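Local coordinates for protein Pab-dependent poly(a)-specific ribonuclease subunit PAN2 (PDB 4CZW) that probably shortens the poly(A) tails of messenger RNA as the catalytic exoribonuclease subunit of the PAN2-PAN3 deadenylation complex, at residues 79-84 / 108-112; 45-49 / 120-124. All blocks are in the same frame, centred on the assembly; numbering follows the deposited sequence.

Both contacts lie in the pseudo-UCH (USP-like) domain of PAN2, the part thought to serve as a scaffold, and their centres are 14 Å apart. Along the chain the order is 45-49, 79-84, 108-112 and 120-124, so contact 2 pairs the outer two segments and contact 1 the inner two. The segments 108-112 and 120-124 touch each other directly, L109 and N110 packing on V120 and L121. Helix 130-149 is common ground: F140 touches L109 of contact 1 and V120 of contact 2. Contact 1 ties one zinc site to this helical core and reaches toward the exonuclease part; contact 2 holds the loop that leads into helix 51-58.

Contact 1 (79-84 / 108-112); sequences PCLLCE and ALNHT. With ZN (zinc ion), chain B.
P79 and L81 make most of the apolar contact, meeting A108, L109 and T112. The proline, preceded by a cis peptide bond, brings its CB to 4.1 Å from A108 CB, while P79 CG lies 3.6 Å from the carbonyl oxygen H111 O. A108 is also met by the glutamate stem: E84 CG comes to 4.0 Å from A108 CB. The forked end of L81 straddles L109 and T112. With CG anti to its carbonyl carbon (chi1 -63°), its side chain crosses that of L109 at a slant, L81 CD1 coming 3.9 Å from L109 CD1, and meets T112 tip to tip, L81 CD2 lying 3.5 Å from T112 OG1.

No hydrogen bond crosses between the segments; the polar bonds brace each one separately. T112 OG1 donates to A108 O at 2.8 Å, tilted 33° from the carbonyl plane, and H111 N reaches the same oxygen from the other face. T112 N to L109 O closes the type I turn from L109 to T112, while the two donors on A108 O hold the end of helix 103-109 and fix the threonine hydroxyl beside L81. H111 NE2 bonds to E500, and K530 of helix 529-541 lies against C83 and E84; both belong to the exonuclease part, so the contact sits where the two domains meet.

Zinc holds the far side of 79-84. C80 SG, anti to its backbone N (chi1 179°), and C83 SG each lie 2.3 Å from the ion, and H70 and C75 complete the coordination. C80 is also the N-cap of helix 81-94, its O accepting from E84 N. Two cysteines with two residues between them where a helix starts, joined by a third cysteine and a histidine, make a CxxC zinc site.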
ATOM      1  N   PRO A  79       8.077  -0.708  13.251  1.00 54.99           N
ATOM      2  CA  PRO A  79       7.337  -0.865  11.992  1.00 45.83           C
ATOM      3  C   PRO A  79       6.109  -1.770  12.091  1.00 49.65           C
ATOM      4  O   PRO A  79       6.065  -2.682  12.916  1.00 58.50           O
ATOM      5  CB  PRO A  79       8.379  -1.481  11.056  1.00 48.97           C
ATOM      6  CG  PRO A  79       9.265  -2.253  11.961  1.00 48.23           C
ATOM      7  CD  PRO A  79       9.355  -1.442  13.225  1.00 49.22           C
ATOM      8  N   CYS A  80       5.123  -1.496  11.243  1.00 46.62           N
ATOM      9  CA  CYS A  80       3.892  -2.274  11.175  1.00 40.58           C
ATOM     10  C   CYS A  80       3.377  -2.267   9.741  1.00 48.45           C
ATOM     11  O   CYS A  80       2.724  -1.315   9.314  1.00 48.81           O
ATOM     12  CB  CYS A  80       2.841  -1.705  12.130  1.00 44.20           C
ATOM     13  SG  CYS A  80       1.254  -2.562  12.123  1.00 44.97           S
ATOM     14  N   LEU A  81       3.679  -3.333   9.006  1.00 42.81           N
ATOM     15  CA  LEU A  81       3.419  -3.387   7.570  1.00 37.56           C
ATOM     16  C   LEU A  81       1.937  -3.309   7.212  1.00 40.29           C
ATOM     17  O   LEU A  81       1.583  -2.816   6.141  1.00 45.94           O
ATOM     18  CB  LEU A  81       4.024  -4.662   6.978  1.00 40.42           C
ATOM     19  CG  LEU A  81       5.547  -4.773   7.080  1.00 42.67           C
ATOM     20  CD1 LEU A  81       6.042  -6.055   6.429  1.00 41.79           C
ATOM     21  CD2 LEU A  81       6.217  -3.556   6.460  1.00 36.13           C
ATOM     22  N   LEU A  82       1.075  -3.792   8.100  1.00 39.39           N
ATOM     23  CA  LEU A  82      -0.360  -3.753   7.844  1.00 37.71           C
ATOM     24  C   LEU A  82      -0.881  -2.321   7.903  1.00 48.13           C
ATOM     25  O   LEU A  82      -1.735  -1.929   7.107  1.00 43.68           O
ATOM     26  CB  LEU A  82      -1.115  -4.635   8.837  1.00 39.10           C
ATOM     27  CG  LEU A  82      -2.613  -4.785   8.560  1.00 41.45           C
ATOM     28  CD1 LEU A  82      -2.846  -5.230   7.126  1.00 45.50           C
ATOM     29  CD2 LEU A  82      -3.243  -5.765   9.532  1.00 40.52           C
ATOM     30  N   CYS A  83      -0.365  -1.544   8.851  1.00 50.73           N
ATOM     31  CA  CYS A  83      -0.692  -0.124   8.934  1.00 48.27           C
ATOM     32  C   CYS A  83      -0.200   0.602   7.691  1.00 45.16           C
ATOM     33  O   CYS A  83      -0.926   1.401   7.097  1.00 42.32           O
ATOM     34  CB  CYS A  83      -0.079   0.504  10.187  1.00 42.79           C
ATOM     35  SG  CYS A  83      -1.088   0.351  11.675  1.00 49.42           S
ATOM     36  N   GLU A  84       1.038   0.314   7.303  1.00 42.31           N
ATOM     37  CA  GLU A  84       1.628   0.899   6.109  1.00 40.67           C
ATOM     38  C   GLU A  84       0.844   0.492   4.865  1.00 43.39           C
ATOM     39  O   GLU A  84       0.723   1.270   3.920  1.00 49.51           O
ATOM     40  CB  GLU A  84       3.094   0.482   5.976  1.00 44.47           C
ATOM     41  CG  GLU A  84       3.962   0.874   7.164  1.00 46.30           C
ATOM     42  CD  GLU A  84       4.141   2.376   7.290  1.00 45.95           C
ATOM     43  OE1 GLU A  84       4.034   3.079   6.264  1.00 51.22           O
ATOM     44  OE2 GLU A  84       4.391   2.853   8.418  1.00 50.03           O
ATOM     45  N   ALA A 108       9.827   0.915   5.922  1.00 48.33           N
ATOM     46  CA  ALA A 108       9.424   0.174   7.112  1.00 41.59           C
ATOM     47  C   ALA A 108       9.678  -1.321   6.938  1.00 53.39           C
ATOM     48  O   ALA A 108       9.978  -2.024   7.903  1.00 48.56           O
ATOM     49  CB  ALA A 108       7.959   0.430   7.424  1.00 38.64           C
ATOM     50  N   LEU A 109       9.545  -1.798   5.703  1.00 52.61           N
ATOM     51  CA  LEU A 109       9.840  -3.189   5.376  1.00 44.55           C
ATOM     52  C   LEU A 109      11.295  -3.512   5.690  1.00 50.96           C
ATOM     53  O   LEU A 109      11.616  -4.597   6.173  1.00 52.39           O
ATOM     54  CB  LEU A 109       9.547  -3.469   3.901  1.00 46.13           C
ATOM     55  CG  LEU A 109       9.917  -4.859   3.375  1.00 39.42           C
ATOM     56  CD1 LEU A 109       8.968  -5.916   3.918  1.00 37.82           C
ATOM     57  CD2 LEU A 109       9.936  -4.878   1.854  1.00 39.02           C
ATOM     58  N   ASN A 110      12.167  -2.548   5.417  1.00 49.09           N
ATOM     59  CA  ASN A 110      13.597  -2.698   5.649  1.00 51.74           C
ATOM     60  C   ASN A 110      13.930  -2.824   7.135  1.00 51.13           C
ATOM     61  O   ASN A 110      15.006  -3.298   7.500  1.00 59.39           O
ATOM     62  CB  ASN A 110      14.349  -1.512   5.041  1.00 56.08           C
ATOM     63  CG  ASN A 110      15.850  -1.718   5.021  1.00 72.65           C
ATOM     64  OD1 ASN A 110      16.334  -2.846   4.931  1.00 84.20           O
ATOM     65  ND2 ASN A 110      16.597  -0.623   5.107  1.00 74.28           N
ATOM     66  N   HIS A 111      13.001  -2.401   7.987  1.00 50.55           N
ATOM     67  CA  HIS A 111      13.206  -2.449   9.430  1.00 51.54           C
ATOM     68  C   HIS A 111      12.383  -3.556  10.085  1.00 46.42           C
ATOM     69  O   HIS A 111      12.483  -3.781  11.291  1.00 54.98           O
ATOM     70  CB  HIS A 111      12.859  -1.100  10.065  1.00 55.92           C
ATOM     71  CG  HIS A 111      13.715   0.031   9.588  1.00 60.51           C
ATOM     72  ND1 HIS A 111      15.068   0.101   9.843  1.00 63.36           N
ATOM     73  CD2 HIS A 111      13.410   1.143   8.877  1.00 64.82           C
ATOM     74  CE1 HIS A 111      15.560   1.202   9.305  1.00 73.43           C
ATOM     75  NE2 HIS A 111      14.574   1.853   8.713  1.00 70.81           N
ATOM     76  N   THR A 112      11.572  -4.244   9.288  1.00 50.26           N
ATOM     77  CA  THR A 112      10.731  -5.323   9.797  1.00 55.57           C
ATOM     78  C   THR A 112      11.580  -6.537  10.171  1.00 58.04           C
ATOM     79  O   THR A 112      12.601  -6.805   9.539  1.00 59.07           O
ATOM     80  CB  THR A 112       9.660  -5.737   8.762  1.00 52.84           C
ATOM     81  OG1 THR A 112       8.998  -4.568   8.264  1.00 58.95           O
ATOM     82  CG2 THR A 112       8.628  -6.669   9.385  1.00 51.60           C
TER
HETATM   83 ZN    ZN B3094      -0.678  -1.582  12.884  1.00 47.14          ZN

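Contact 2 (45-49 / 120-124); sequences ITNSY and VLEDI
N47 and E122 exchange hydrogen bonds, each side chain gripping the other residue's backbone N. The amide and carboxylate planes are 54° apart, and the two side chains slant past each other. N47 OD1 takes E122 N at 2.9 Å, nearly straight at 170° and only slightly off the carbonyl plane. In return N47 N points at E122 OE2, also at 2.9 Å, coming from above the carboxylate plane. E122 can do this because its CG stands between its own N and carbonyl carbon (chi1 66°) and the chain then runs out extended. N47 ends the corner of a type II turn, I45 to S48, in the loop before helix 51-58; this loop probably matches the cysteine box of active USPs, with S48 in the cysteine's place, consistent with a domain lacking the catalytic triad. An alanine in place of E122 is likely to leave N47 N without its acceptor and the turn less firmly held. Beside this pair, the Y49 ring comes edge-on to V120 O, its OH donating to that oxygen, though the modelled length is doubtful. T46 CG2 lies 3.6 Å from E122 OE2, and N47 ND2 lies 3.5 Å from L121 CD2.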
ATOM      1  N   ILE A  45      12.485   3.942  -6.046  1.00 55.46           N
ATOM      2  CA  ILE A  45      12.643   3.655  -4.630  1.00 50.09           C
ATOM      3  C   ILE A  45      13.245   2.267  -4.452  1.00 58.22           C
ATOM      4  O   ILE A  45      13.063   1.392  -5.297  1.00 61.52           O
ATOM      5  CB  ILE A  45      11.287   3.751  -3.892  1.00 53.18           C
ATOM      6  CG1 ILE A  45      10.530   5.003  -4.345  1.00 58.23           C
ATOM      7  CG2 ILE A  45      11.481   3.758  -2.382  1.00 57.26           C
ATOM      8  CD1 ILE A  45       9.104   5.076  -3.852  1.00 53.29           C
ATOM      9  N   THR A  46      13.986   2.076  -3.365  1.00 57.21           N
ATOM     10  CA  THR A  46      14.515   0.763  -3.028  1.00 59.18           C
ATOM     11  C   THR A  46      13.355  -0.202  -2.804  1.00 55.91           C
ATOM     12  O   THR A  46      12.355   0.165  -2.185  1.00 49.09           O
ATOM     13  CB  THR A  46      15.409   0.819  -1.775  1.00 67.84           C
ATOM     14  OG1 THR A  46      16.445   1.789  -1.973  1.00 80.03           O
ATOM     15  CG2 THR A  46      16.039  -0.537  -1.500  1.00 65.45           C
ATOM     16  N   ASN A  47      13.490  -1.420  -3.325  1.00 58.45           N
ATOM     17  CA  ASN A  47      12.450  -2.444  -3.236  1.00 52.16           C
ATOM     18  C   ASN A  47      11.146  -2.016  -3.905  1.00 52.92           C
ATOM     19  O   ASN A  47      10.059  -2.349  -3.433  1.00 52.99           O
ATOM     20  CB  ASN A  47      12.184  -2.818  -1.773  1.00 49.03           C
ATOM     21  CG  ASN A  47      13.436  -3.274  -1.049  1.00 54.84           C
ATOM     22  OD1 ASN A  47      14.246  -4.021  -1.597  1.00 50.42           O
ATOM     23  ND2 ASN A  47      13.601  -2.822   0.189  1.00 47.12           N
ATOM     24  N   SER A  48      11.258  -1.286  -5.012  1.00 49.88           N
ATOM     25  CA  SER A  48      10.085  -0.819  -5.744  1.00 51.53           C
ATOM     26  C   SER A  48       9.470  -1.934  -6.585  1.00 46.83           C
ATOM     27  O   SER A  48       8.494  -1.716  -7.303  1.00 41.80           O
ATOM     28  CB  SER A  48      10.441   0.371  -6.636  1.00 53.26           C
ATOM     29  OG  SER A  48      11.454   0.028  -7.566  1.00 66.98           O
ATOM     30  N   TYR A  49      10.045  -3.130  -6.492  1.00 42.87           N
ATOM     31  CA  TYR A  49       9.489  -4.305  -7.152  1.00 43.13           C
ATOM     32  C   TYR A  49       8.122  -4.632  -6.563  1.00 40.76           C
ATOM     33  O   TYR A  49       7.310  -5.319  -7.182  1.00 41.96           O
ATOM     34  CB  TYR A  49      10.428  -5.507  -7.008  1.00 38.10           C
ATOM     35  CG  TYR A  49      10.502  -6.070  -5.600  1.00 42.38           C
ATOM     36  CD1 TYR A  49      11.435  -5.596  -4.688  1.00 39.39           C
ATOM     37  CD2 TYR A  49       9.640  -7.081  -5.189  1.00 43.20           C
ATOM     38  CE1 TYR A  49      11.505  -6.108  -3.404  1.00 40.11           C
ATOM     39  CE2 TYR A  49       9.700  -7.595  -3.908  1.00 41.52           C
ATOM     40  CZ  TYR A  49      10.634  -7.108  -3.021  1.00 42.41           C
ATOM     41  OH  TYR A  49      10.695  -7.623  -1.747  1.00 47.14           O
ATOM     42  N   VAL A 120      13.470 -10.504   0.853  1.00 54.56           N
ATOM     43  CA  VAL A 120      12.516  -9.499   0.400  1.00 47.89           C
ATOM     44  C   VAL A 120      13.183  -8.137   0.225  1.00 52.30           C
ATOM     45  O   VAL A 120      12.537  -7.163  -0.162  1.00 53.92           O
ATOM     46  CB  VAL A 120      11.336  -9.363   1.380  1.00 47.14           C
ATOM     47  CG1 VAL A 120      10.587 -10.681   1.490  1.00 44.84           C
ATOM     48  CG2 VAL A 120      11.828  -8.910   2.745  1.00 48.68           C
ATOM     49  N   LEU A 121      14.479  -8.077   0.515  1.00 53.92           N
ATOM     50  CA  LEU A 121      15.247  -6.846   0.352  1.00 47.87           C
ATOM     51  C   LEU A 121      16.262  -7.007  -0.777  1.00 48.85           C
ATOM     52  O   LEU A 121      17.209  -7.785  -0.662  1.00 52.68           O
ATOM     53  CB  LEU A 121      15.948  -6.475   1.660  1.00 49.00           C
ATOM     54  CG  LEU A 121      15.040  -6.337   2.886  1.00 48.50           C
ATOM     55  CD1 LEU A 121      15.858  -6.050   4.136  1.00 49.57           C
ATOM     56  CD2 LEU A 121      13.992  -5.256   2.667  1.00 48.73           C
ATOM     57  N   GLU A 122      16.065  -6.256  -1.857  1.00 60.71           N
ATOM     58  CA  GLU A 122      16.834  -6.437  -3.088  1.00 65.81           C
ATOM     59  C   GLU A 122      18.335  -6.194  -2.925  1.00 64.67           C
ATOM     60  O   GLU A 122      19.125  -6.577  -3.788  1.00 65.59           O
ATOM     61  CB  GLU A 122      16.285  -5.520  -4.187  1.00 60.05           C
ATOM     62  CG  GLU A 122      16.457  -4.033  -3.912  1.00 75.34           C
ATOM     63  CD  GLU A 122      15.803  -3.166  -4.972  1.00 76.84           C
ATOM     64  OE1 GLU A 122      15.194  -3.725  -5.908  1.00 71.78           O
ATOM     65  OE2 GLU A 122      15.896  -1.924  -4.868  1.00 71.53           O
ATOM     66  N   ASP A 123      18.728  -5.561  -1.825  1.00 67.43           N
ATOM     67  CA  ASP A 123      20.138  -5.292  -1.566  1.00 71.58           C
ATOM     68  C   ASP A 123      20.783  -6.401  -0.742  1.00 65.61           C
ATOM     69  O   ASP A 123      21.998  -6.592  -0.785  1.00 64.00           O
ATOM     70  CB  ASP A 123      20.305  -3.949  -0.851  1.00 75.45           C
ATOM     71  CG  ASP A 123      19.918  -2.771  -1.724  1.00 93.39           C
ATOM     72  OD1 ASP A 123      20.019  -2.889  -2.963  1.00 91.76           O
ATOM     73  OD2 ASP A 123      19.516  -1.726  -1.169  1.00112.22           O
ATOM     74  N   ILE A 124      19.961  -7.133   0.004  1.00 69.87           N
ATOM     75  CA  ILE A 124      20.457  -8.161   0.914  1.00 66.50           C
ATOM     76  C   ILE A 124      20.169  -9.568   0.387  1.00 71.46           C
ATOM     77  O   ILE A 124      21.003 -10.469   0.510  1.00 72.93           O
ATOM     78  CB  ILE A 124      19.841  -7.999   2.331  1.00 59.14           C
ATOM     79  CG1 ILE A 124      20.504  -6.841   3.086  1.00 64.68           C
ATOM     80  CG2 ILE A 124      19.984  -9.276   3.144  1.00 69.89           C
ATOM     81  CD1 ILE A 124      19.964  -5.469   2.736  1.00 83.73           C
TER